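Local coordinates for protein 433aa long hypothetical phosphoribosylglycinamide formyl transferase (Pyrococcus horikoshii, PDB 2DWC) that belongs to the ATP-grasp proteins and binds adenosine-5'-diphosphate in its pocket, at residues Phe107-Asn111 with Leu270-Phe276; Glu213-Arg217 with Ala263-Asp268; Ile275-Glu279 with Glu291-His297. One frame throughout, in Å; residues are numbered along the deposited sequence.

Contact 1 (Phe107-Asn111 with Leu270-Phe276)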
loop_
_atom_site.group_PDB
_atom_site.type_symbol
_atom_site.label_atom_id
_atom_site.label_comp_id
_atom_site.label_asym_id
_atom_site.label_seq_id
_atom_site.Cartn_x
_atom_site.Cartn_y
_atom_site.Cartn_z
ATOM N N PHE B 107 -17.062 -18.827 -6.492
ATOM C CA PHE B 107 -17.218 -17.561 -7.177
ATOM C C PHE B 107 -16.004 -17.165 -8.042
ATOM O O PHE B 107 -14.956 -16.774 -7.529
ATOM C CB PHE B 107 -17.531 -16.460 -6.135
ATOM C CG PHE B 107 -17.743 -15.100 -6.737
ATOM C CD1 PHE B 107 -18.535 -14.952 -7.893
ATOM C CD2 PHE B 107 -17.160 -13.972 -6.165
ATOM C CE1 PHE B 107 -18.744 -13.687 -8.480
ATOM C CE2 PHE B 107 -17.378 -12.675 -6.758
ATOM C CZ PHE B 107 -18.175 -12.564 -7.918
ATOM N N VAL B 108 -16.176 -17.303 -9.351
ATOM C CA VAL B 108 -15.164 -16.931 -10.343
ATOM C C VAL B 108 -15.452 -15.500 -10.796
ATOM O O VAL B 108 -16.594 -15.157 -11.173
ATOM C CB VAL B 108 -15.233 -17.894 -11.530
ATOM C CG1 VAL B 108 -14.243 -17.497 -12.620
ATOM C CG2 VAL B 108 -14.931 -19.323 -11.029
ATOM N N VAL B 109 -14.411 -14.669 -10.771
ATOM C CA VAL B 109 -14.517 -13.234 -11.068
ATOM C C VAL B 109 -14.172 -12.861 -12.497
ATOM O O VAL B 109 -13.159 -13.325 -13.037
ATOM C CB VAL B 109 -13.513 -12.471 -10.165
ATOM C CG1 VAL B 109 -13.354 -10.996 -10.606
ATOM C CG2 VAL B 109 -13.973 -12.594 -8.698
ATOM N N PRO B 110 -15.018 -12.052 -13.156
ATOM C CA PRO B 110 -16.296 -11.453 -12.701
ATOM C C PRO B 110 -17.365 -12.545 -12.814
ATOM O O PRO B 110 -18.357 -12.555 -12.057
ATOM C CB PRO B 110 -16.481 -10.271 -13.659
ATOM C CG PRO B 110 -15.854 -10.775 -14.931
ATOM C CD PRO B 110 -14.593 -11.498 -14.454
ATOM N N ASN B 111 -17.130 -13.437 -13.782
ATOM C CA ASN B 111 -17.854 -14.720 -13.998
ATOM C C ASN B 111 -16.944 -15.449 -14.995
ATOM O O ASN B 111 -16.062 -14.837 -15.630
ATOM C CB ASN B 111 -19.327 -14.598 -14.548
ATOM C CG ASN B 111 -19.456 -13.615 -15.669
ATOM O OD1 ASN B 111 -18.761 -13.698 -16.675
ATOM N ND2 ASN B 111 -20.376 -12.652 -15.499
ATOM N N LEU B 270 -21.312 -7.948 -19.916
ATOM C CA LEU B 270 -20.422 -8.965 -19.343
ATOM C C LEU B 270 -20.904 -9.417 -17.963
ATOM O O LEU B 270 -20.808 -10.601 -17.641
ATOM C CB LEU B 270 -18.956 -8.459 -19.314
ATOM C CG LEU B 270 -18.373 -8.191 -20.712
ATOM C CD1 LEU B 270 -16.974 -7.600 -20.565
ATOM C CD2 LEU B 270 -18.325 -9.514 -21.545
ATOM N N GLY B 271 -21.416 -8.473 -17.166
ATOM C CA GLY B 271 -21.971 -8.790 -15.858
ATOM C C GLY B 271 -20.945 -9.153 -14.784
ATOM O O GLY B 271 -19.766 -8.837 -14.948
ATOM N N GLY B 272 -21.415 -9.799 -13.710
ATOM C CA GLY B 272 -20.534 -10.214 -12.621
ATOM C C GLY B 272 -20.179 -9.091 -11.670
ATOM O O GLY B 272 -20.870 -8.066 -11.586
ATOM N N LEU B 273 -19.094 -9.276 -10.915
ATOM C CA LEU B 273 -18.600 -8.210 -10.016
ATOM C C LEU B 273 -17.103 -8.079 -10.279
ATOM O O LEU B 273 -16.450 -9.066 -10.567
ATOM C CB LEU B 273 -18.739 -8.558 -8.523
ATOM C CG LEU B 273 -20.143 -8.837 -7.981
ATOM C CD1 LEU B 273 -20.015 -9.246 -6.496
ATOM C CD2 LEU B 273 -21.008 -7.553 -8.149
ATOM N N GLY B 274 -16.576 -6.863 -10.186
ATOM C CA GLY B 274 -15.147 -6.671 -10.403
ATOM C C GLY B 274 -14.831 -5.476 -11.283
ATOM O O GLY B 274 -15.731 -4.832 -11.843
ATOM N N ILE B 275 -13.557 -5.145 -11.376
ATOM C CA ILE B 275 -13.172 -4.042 -12.250
ATOM C C ILE B 275 -12.872 -4.592 -13.656
ATOM O O ILE B 275 -12.428 -5.740 -13.813
ATOM C CB ILE B 275 -11.995 -3.283 -11.630
ATOM C CG1 ILE B 275 -12.039 -1.825 -12.118
ATOM C CG2 ILE B 275 -10.721 -3.952 -11.953
ATOM C CD1 ILE B 275 -11.362 -0.940 -11.180
ATOM N N PHE B 276 -13.103 -3.756 -14.674
ATOM C CA PHE B 276 -12.893 -4.122 -16.062
ATOM C C PHE B 276 -11.994 -3.061 -16.683
ATOM O O PHE B 276 -12.113 -1.891 -16.345
ATOM C CB PHE B 276 -14.244 -4.089 -16.833
ATOM C CG PHE B 276 -15.209 -5.178 -16.443
ATOM C CD1 PHE B 276 -15.929 -5.102 -15.256
ATOM C CD2 PHE B 276 -15.392 -6.287 -17.263
ATOM C CE1 PHE B 276 -16.823 -6.129 -14.882
ATOM C CE2 PHE B 276 -16.299 -7.327 -16.899
ATOM C CZ PHE B 276 -17.002 -7.233 -15.708
HETATM O O HOH W 1 -19.802 -12.542 -19.185
#
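Pro110 and Gly272 bring the two backbones together, their CA atoms 4.4 Å apart. The 107-111 loop bends at the cis peptide bond between Val109 and Pro110, and 270-276 leaves its helix at Gly271, passes Gly271 and Gly272, both with positive phi, and goes on to the strand that begins near Gly274. Two CA-H...O contacts join the segments, one in each direction: Gly272 CA lies 3.2 Å from Pro110 O, and Pro110 CA is equally near Leu273 O. Asn111 ND2 donates to Leu270 O (3.0 Å) in a virtually straight bond, 179° at the hydrogen, with the acceptor lying in the amide plane. At the other end of the amide, OD1 caps Ala114 N at the start of helix 112-118 and accepts from a water that also donates to Leu270 O. The Pro110 ring lies obliquely against Phe276, its CB 3.7 Å from CZ. With CG anti to the backbone N (chi1 -179°), the Phe107 ring reaches Leu273, CZ to CD1 4.1 Å, the two side chains crossing at about a right angle. One asparagine thus serves the ends of two helices, capping the start of 112-118 and taking up a carbonyl at the finish of 253-270, while the buried Leu273 O has just C-H groups of Val109 and Pro110 against it here.

Contact 2 (Glu213-Arg217 with Ala263-Asp268)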
loop_
_atom_site.group_PDB
_atom_site.type_symbol
_atom_site.label_atom_id
_atom_site.label_comp_id
_atom_site.label_asym_id
_atom_site.label_seq_id
_atom_site.Cartn_x
_atom_site.Cartn_y
_atom_site.Cartn_z
ATOM N N GLU B 213 -10.938 2.592 -19.533
ATOM C CA GLU B 213 -11.915 3.008 -18.545
ATOM C C GLU B 213 -12.043 1.847 -17.547
ATOM O O GLU B 213 -12.476 0.728 -17.914
ATOM C CB GLU B 213 -13.281 3.300 -19.184
ATOM C CG GLU B 213 -14.336 3.705 -18.159
ATOM C CD GLU B 213 -13.900 4.863 -17.262
ATOM O OE1 GLU B 213 -13.235 5.781 -17.781
ATOM O OE2 GLU B 213 -14.234 4.874 -16.041
ATOM N N LEU B 214 -11.686 2.123 -16.285
ATOM C CA LEU B 214 -11.689 1.086 -15.240
ATOM C C LEU B 214 -13.013 0.954 -14.534
ATOM O O LEU B 214 -13.104 1.116 -13.312
ATOM C CB LEU B 214 -10.564 1.416 -14.246
ATOM C CG LEU B 214 -9.170 1.364 -14.892
ATOM C CD1 LEU B 214 -8.146 2.071 -13.959
ATOM C CD2 LEU B 214 -8.771 -0.111 -15.173
ATOM N N ALA B 215 -14.071 0.661 -15.305
ATOM C CA ALA B 215 -15.421 0.520 -14.726
ATOM C C ALA B 215 -15.462 -0.630 -13.700
ATOM O O ALA B 215 -14.919 -1.710 -13.938
ATOM C CB ALA B 215 -16.430 0.236 -15.840
ATOM N N VAL B 216 -16.061 -0.388 -12.549
ATOM C CA VAL B 216 -16.162 -1.463 -11.553
ATOM C C VAL B 216 -17.601 -1.747 -11.175
ATOM O O VAL B 216 -18.354 -0.834 -10.808
ATOM C CB VAL B 216 -15.288 -1.133 -10.268
ATOM C CG1 VAL B 216 -15.698 0.202 -9.611
ATOM C CG2 VAL B 216 -15.426 -2.252 -9.218
ATOM N N ARG B 217 -17.990 -3.031 -11.291
ATOM C CA ARG B 217 -19.327 -3.499 -10.921
ATOM C C ARG B 217 -19.252 -3.963 -9.479
ATOM O O ARG B 217 -18.416 -4.776 -9.132
ATOM C CB ARG B 217 -19.750 -4.662 -11.821
ATOM C CG ARG B 217 -20.231 -4.160 -13.230
ATOM C CD ARG B 217 -20.538 -5.285 -14.214
ATOM N NE ARG B 217 -21.511 -6.194 -13.612
ATOM C CZ ARG B 217 -22.828 -6.048 -13.699
ATOM N NH1 ARG B 217 -23.350 -5.022 -14.378
ATOM N NH2 ARG B 217 -23.615 -6.935 -13.129
ATOM N N ALA B 263 -18.492 2.191 -21.934
ATOM C CA ALA B 263 -18.053 1.222 -20.902
ATOM C C ALA B 263 -19.274 0.606 -20.203
ATOM O O ALA B 263 -19.338 -0.607 -19.988
ATOM C CB ALA B 263 -17.107 1.952 -19.833
ATOM N N LYS B 264 -20.270 1.417 -19.850
ATOM C CA LYS B 264 -21.447 0.884 -19.164
ATOM C C LYS B 264 -22.190 -0.168 -19.988
ATOM O O LYS B 264 -22.628 -1.201 -19.452
ATOM C CB LYS B 264 -22.405 2.033 -18.793
ATOM C CG LYS B 264 -23.715 1.604 -18.094
ATOM C CD LYS B 264 -23.488 1.085 -16.703
ATOM C CE LYS B 264 -24.764 1.189 -15.833
ATOM N NZ LYS B 264 -25.910 0.375 -16.354
ATOM N N ARG B 265 -22.334 0.097 -21.284
ATOM C CA ARG B 265 -23.037 -0.848 -22.166
ATOM C C ARG B 265 -22.267 -2.170 -22.219
ATOM O O ARG B 265 -22.869 -3.235 -22.226
ATOM C CB ARG B 265 -23.165 -0.265 -23.573
ATOM C CG ARG B 265 -24.356 0.689 -23.739
ATOM C CD ARG B 265 -24.388 1.203 -25.168
ATOM N NE ARG B 265 -25.623 1.885 -25.516
ATOM C CZ ARG B 265 -26.818 1.306 -25.530
ATOM N NH1 ARG B 265 -26.949 0.019 -25.203
ATOM N NH2 ARG B 265 -27.879 2.015 -25.897
ATOM N N ILE B 266 -20.942 -2.087 -22.200
ATOM C CA ILE B 266 -20.125 -3.299 -22.261
ATOM C C ILE B 266 -20.168 -4.069 -20.943
ATOM O O ILE B 266 -20.383 -5.277 -20.933
ATOM C CB ILE B 266 -18.681 -2.969 -22.614
ATOM C CG1 ILE B 266 -18.615 -2.560 -24.098
ATOM C CG2 ILE B 266 -17.763 -4.205 -22.354
ATOM C CD1 ILE B 266 -17.315 -1.820 -24.487
ATOM N N THR B 267 -19.949 -3.379 -19.834
ATOM C CA THR B 267 -19.963 -4.109 -18.564
ATOM C C THR B 267 -21.351 -4.625 -18.187
ATOM O O THR B 267 -21.465 -5.663 -17.539
ATOM C CB THR B 267 -19.323 -3.275 -17.419
ATOM O OG1 THR B 267 -20.080 -2.087 -17.197
ATOM C CG2 THR B 267 -17.867 -2.904 -17.796
ATOM N N ASP B 268 -22.423 -3.926 -18.578
ATOM C CA ASP B 268 -23.777 -4.443 -18.297
ATOM C C ASP B 268 -23.938 -5.800 -19.017
ATOM O O ASP B 268 -24.623 -6.704 -18.509
ATOM C CB ASP B 268 -24.849 -3.478 -18.844
ATOM C CG ASP B 268 -25.096 -2.286 -17.939
ATOM O OD1 ASP B 268 -25.802 -1.360 -18.405
ATOM O OD2 ASP B 268 -24.598 -2.245 -16.778
HETATM O O HOH W 2 -22.274 -2.795 -15.638
HETATM O O HOH W 3 -25.954 -4.110 -14.845
#
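Ala215 CB meets Thr267 CG2 at 4.0 Å, and one helical turn earlier Ala263 CB rests on Glu213, 3.7 Å from its CG. Beside them Arg217 runs past Thr267 in the opposite direction, laying its CD 3.5 Å from Thr267 O and turning at chi3 (55°) toward Asp268. The guanidinium and carboxylate planes stand almost perpendicular, 86° apart, and the direct ion pair is long, with NH1 3.9 Å from Asp268 OD2. Two waters close that gap: each accepts from NH1 and donates to OD2, and both lie in the guanidinium plane at its edge. One of them is also hydrogen-bonded to Thr267 OG1. This is helix-on-sheet packing within the ATP-grasp domain, where helix 253-270 lies against strand 209-219, with Ala215, Ala263 and the Thr267 methyl between strand and helix and the Arg217-Asp268 pair at the more exposed end. Farther out, Lys264 NZ grips Asp268 OD1 on its syn lone pair at 2.7 Å, completing a salt-bridge network of Arg217, Lys264 and Asp268. Arg217 NE is held by Gly272 O, just beyond the end of the helix, while Phe229, Pro230 and Pro232 of strand 225-238 pack against Glu213.

Contact 3 (Ile275-Glu279 with Glu291-His297). With ADP (adenosine-5'-diphosphate), chain H.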
loop_
_atom_site.group_PDB
_atom_site.type_symbol
_atom_site.label_atom_id
_atom_site.label_comp_id
_atom_site.label_asym_id
_atom_site.label_seq_id
_atom_site.Cartn_x
_atom_site.Cartn_y
_atom_site.Cartn_z
ATOM N N ILE B 275 -13.557 -5.145 -11.376
ATOM C CA ILE B 275 -13.172 -4.042 -12.250
ATOM C C ILE B 275 -12.872 -4.592 -13.656
ATOM O O ILE B 275 -12.428 -5.740 -13.813
ATOM C CB ILE B 275 -11.995 -3.283 -11.630
ATOM C CG1 ILE B 275 -12.039 -1.825 -12.118
ATOM C CG2 ILE B 275 -10.721 -3.952 -11.953
ATOM C CD1 ILE B 275 -11.362 -0.940 -11.180
ATOM N N PHE B 276 -13.103 -3.756 -14.674
ATOM C CA PHE B 276 -12.893 -4.122 -16.062
ATOM C C PHE B 276 -11.994 -3.061 -16.683
ATOM O O PHE B 276 -12.113 -1.891 -16.345
ATOM C CB PHE B 276 -14.244 -4.089 -16.833
ATOM C CG PHE B 276 -15.209 -5.178 -16.443
ATOM C CD1 PHE B 276 -15.929 -5.102 -15.256
ATOM C CD2 PHE B 276 -15.392 -6.287 -17.263
ATOM C CE1 PHE B 276 -16.823 -6.129 -14.882
ATOM C CE2 PHE B 276 -16.299 -7.327 -16.899
ATOM C CZ PHE B 276 -17.002 -7.233 -15.708
ATOM N N GLY B 277 -11.103 -3.455 -17.576
ATOM C CA GLY B 277 -10.276 -2.458 -18.236
ATOM C C GLY B 277 -10.873 -2.347 -19.651
ATOM O O GLY B 277 -10.547 -3.128 -20.553
ATOM N N VAL B 278 -11.786 -1.390 -19.845
ATOM C CA VAL B 278 -12.372 -1.231 -21.184
ATOM C C VAL B 278 -11.492 -0.311 -22.021
ATOM O O VAL B 278 -11.316 0.861 -21.688
ATOM C CB VAL B 278 -13.798 -0.641 -21.066
ATOM C CG1 VAL B 278 -14.446 -0.636 -22.458
ATOM C CG2 VAL B 278 -14.622 -1.465 -20.041
ATOM N N GLU B 279 -10.980 -0.832 -23.139
ATOM C CA GLU B 279 -10.057 -0.106 -23.996
ATOM C C GLU B 279 -10.820 0.620 -25.093
ATOM O O GLU B 279 -11.643 0.009 -25.745
ATOM C CB GLU B 279 -9.079 -1.090 -24.630
ATOM C CG GLU B 279 -8.073 -1.717 -23.641
ATOM C CD GLU B 279 -7.269 -0.652 -22.923
ATOM O OE1 GLU B 279 -6.830 0.319 -23.592
ATOM O OE2 GLU B 279 -7.075 -0.786 -21.693
ATOM N N GLU B 291 -11.377 -3.152 -27.108
ATOM C CA GLU B 291 -11.499 -4.485 -26.522
ATOM C C GLU B 291 -11.674 -4.297 -25.010
ATOM O O GLU B 291 -11.835 -3.189 -24.550
ATOM C CB GLU B 291 -10.247 -5.297 -26.836
ATOM C CG GLU B 291 -8.984 -4.739 -26.203
ATOM C CD GLU B 291 -7.739 -5.470 -26.669
ATOM O OE1 GLU B 291 -7.871 -6.625 -27.120
ATOM O OE2 GLU B 291 -6.633 -4.900 -26.569
ATOM N N VAL B 292 -11.674 -5.372 -24.236
ATOM C CA VAL B 292 -11.852 -5.196 -22.795
ATOM C C VAL B 292 -11.180 -6.333 -22.025
ATOM O O VAL B 292 -11.174 -7.482 -22.476
ATOM C CB VAL B 292 -13.377 -5.114 -22.448
ATOM C CG1 VAL B 292 -14.110 -6.186 -23.163
ATOM C CG2 VAL B 292 -13.618 -5.264 -20.930
ATOM N N SER B 293 -10.573 -5.998 -20.897
ATOM C CA SER B 293 -9.970 -7.041 -20.057
ATOM C C SER B 293 -10.890 -7.119 -18.845
ATOM O O SER B 293 -11.153 -6.113 -18.193
ATOM C CB SER B 293 -8.559 -6.655 -19.620
ATOM O OG SER B 293 -7.946 -7.805 -19.087
ATOM N N PRO B 294 -11.420 -8.321 -18.530
ATOM C CA PRO B 294 -12.328 -8.452 -17.390
ATOM C C PRO B 294 -11.609 -8.606 -16.045
ATOM O O PRO B 294 -11.927 -9.508 -15.266
ATOM C CB PRO B 294 -13.155 -9.679 -17.775
ATOM C CG PRO B 294 -12.109 -10.561 -18.389
ATOM C CD PRO B 294 -11.275 -9.613 -19.232
ATOM N N ARG B 295 -10.693 -7.680 -15.784
ATOM C CA ARG B 295 -9.887 -7.707 -14.558
ATOM C C ARG B 295 -9.012 -6.488 -14.576
ATOM O O ARG B 295 -8.943 -5.785 -15.588
ATOM C CB ARG B 295 -8.994 -8.976 -14.593
ATOM C CG ARG B 295 -8.111 -9.155 -15.850
ATOM C CD ARG B 295 -7.426 -10.568 -15.788
ATOM N NE ARG B 295 -7.583 -11.253 -17.053
ATOM C CZ ARG B 295 -8.489 -12.190 -17.357
ATOM N NH1 ARG B 295 -9.425 -12.687 -16.497
ATOM N NH2 ARG B 295 -8.486 -12.604 -18.607
ATOM N N PRO B 296 -8.304 -6.227 -13.467
ATOM C CA PRO B 296 -7.388 -5.088 -13.354
ATOM C C PRO B 296 -6.417 -5.198 -14.554
ATOM O O PRO B 296 -6.065 -6.303 -14.998
ATOM C CB PRO B 296 -6.665 -5.356 -12.034
ATOM C CG PRO B 296 -7.738 -5.985 -11.169
ATOM C CD PRO B 296 -8.500 -6.907 -12.155
ATOM N N HIS B 297 -5.983 -4.059 -15.069
ATOM C CA HIS B 297 -5.154 -4.007 -16.250
ATOM C C HIS B 297 -3.879 -3.212 -15.932
ATOM O O HIS B 297 -3.914 -2.284 -15.100
ATOM C CB HIS B 297 -5.967 -3.283 -17.339
ATOM C CG HIS B 297 -5.363 -3.359 -18.701
ATOM N ND1 HIS B 297 -5.175 -4.555 -19.363
ATOM C CD2 HIS B 297 -4.930 -2.388 -19.541
ATOM C CE1 HIS B 297 -4.649 -4.318 -20.552
ATOM N NE2 HIS B 297 -4.489 -3.013 -20.685
HETATM P PB ADP H . -3.669 -6.494 -27.979
HETATM O O1B ADP H . -4.218 -6.858 -26.653
HETATM O O2B ADP H . -2.378 -5.543 -28.143
HETATM O O3B ADP H . -3.956 -7.382 -29.290
HETATM P PA ADP H . -4.907 -4.879 -29.909
HETATM O O1A ADP H . -4.224 -5.779 -30.865
HETATM O O2A ADP H . -6.495 -4.856 -30.165
HETATM O O3A ADP H . -4.715 -5.337 -28.378
HETATM O "O5'" ADP H . -4.379 -3.366 -30.023
HETATM C "C5'" ADP H . -2.996 -3.066 -29.821
HETATM C "C4'" ADP H . -2.716 -1.660 -30.349
HETATM O "O4'" ADP H . -2.701 -1.611 -31.785
HETATM C "C3'" ADP H . -3.858 -0.732 -29.938
HETATM O "O3'" ADP H . -3.654 -0.312 -28.586
HETATM C "C2'" ADP H . -3.547 0.415 -30.895
HETATM O "O2'" ADP H . -2.338 1.059 -30.485
HETATM C "C1'" ADP H . -3.303 -0.366 -32.187
HETATM N N9 ADP H . -4.580 -0.690 -32.863
HETATM C C8 ADP H . -5.268 -1.822 -32.755
HETATM N N7 ADP H . -6.353 -1.759 -33.528
HETATM C C5 ADP H . -6.351 -0.582 -34.134
HETATM C C6 ADP H . -7.208 0.052 -35.032
HETATM N N6 ADP H . -8.282 -0.577 -35.495
HETATM N N1 ADP H . -6.911 1.293 -35.443
HETATM C C2 ADP H . -5.826 1.916 -35.019
HETATM N N3 ADP H . -4.988 1.342 -34.170
HETATM C C4 ADP H . -5.221 0.108 -33.713
HETATM O O HOH W 4 -13.634 -8.141 -13.294
#
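The beta hairpin of strands 274-283 and 286-293 carries this contact, and its second strand brings Glu291 to the bound adenosine-5'-diphosphate. The short segments 277-279 and 291-293 run antiparallel, at 166° with axes 4.6 Å apart. Gly277 and Ser293 form a hydrogen-bonded pair: Gly277 N donates to Ser293 O at 2.7 Å, and Ser293 N returns a bond to Gly277 O. Glu279 N donates to Glu291 O, and the return bond is weak. Next to Gly277 and Ser293, Val278 and Val292 form a non-hydrogen-bonded pair and lie side by side, CG2 to CG2 4.0 Å, on the face covered by Ile266 and Leu270 of helix 253-270. The edge of the Phe276 ring meets Val292 CG2, and its CE2 lies 4.0 Å from Pro294 CB. Pro294 centres an inverse gamma turn that swings the chain out of the strand, and a water bridges Ile275 O to Pro294 O, the second of its bonds weak. Beyond the turn, Ile275 CG2 packs obliquely on Pro296 CG.

On the opposite face Glu279 and Glu291 run alongside each other, their carboxylate planes 83° apart. Glu279 bends at chi2 (-57°), which takes its carboxylate to hydrogen bonds with Thr212 (through OE2) and His235 (through OE1), with OE2 3.4 Å from His297 CD2. Glu291, extended beyond CG, carries its carboxylate to the phosphates, OE2 being 2.7 Å from O3A of the ligand. Arg121 makes a weak, long ion pair with OE1. A strand-borne acidic residue facing nucleotide phosphates is a familiar feature of the ATP-grasp nucleotide site.

In the fold
Strand 274-283 ties the three contacts together. Contacts 1 and 3 share Ile275 and Phe276, and Pro110 CD of contact 1 touches Pro294 O of contact 3 at 3.4 Å. Contact 2 pairs the neighbouring strand 209-219 with helix 253-270, and that strand is joined to 274-283 by probable hydrogen bonds from Phe276 N to Ala215 O and from Glu213 N to Val278 O, both at 2.8 Å. Ile275 CG1 also packs on Leu214 O, 3.3 Å away. Centres lie about 9 Å apart for contacts 2 and 3, and about 11 Å for the other two pairings. Only contact 3 holds a residue of the adenosine-5'-diphosphate pocket; the Glu213 side chain in contact 2 stays about 14 Å from the ligand.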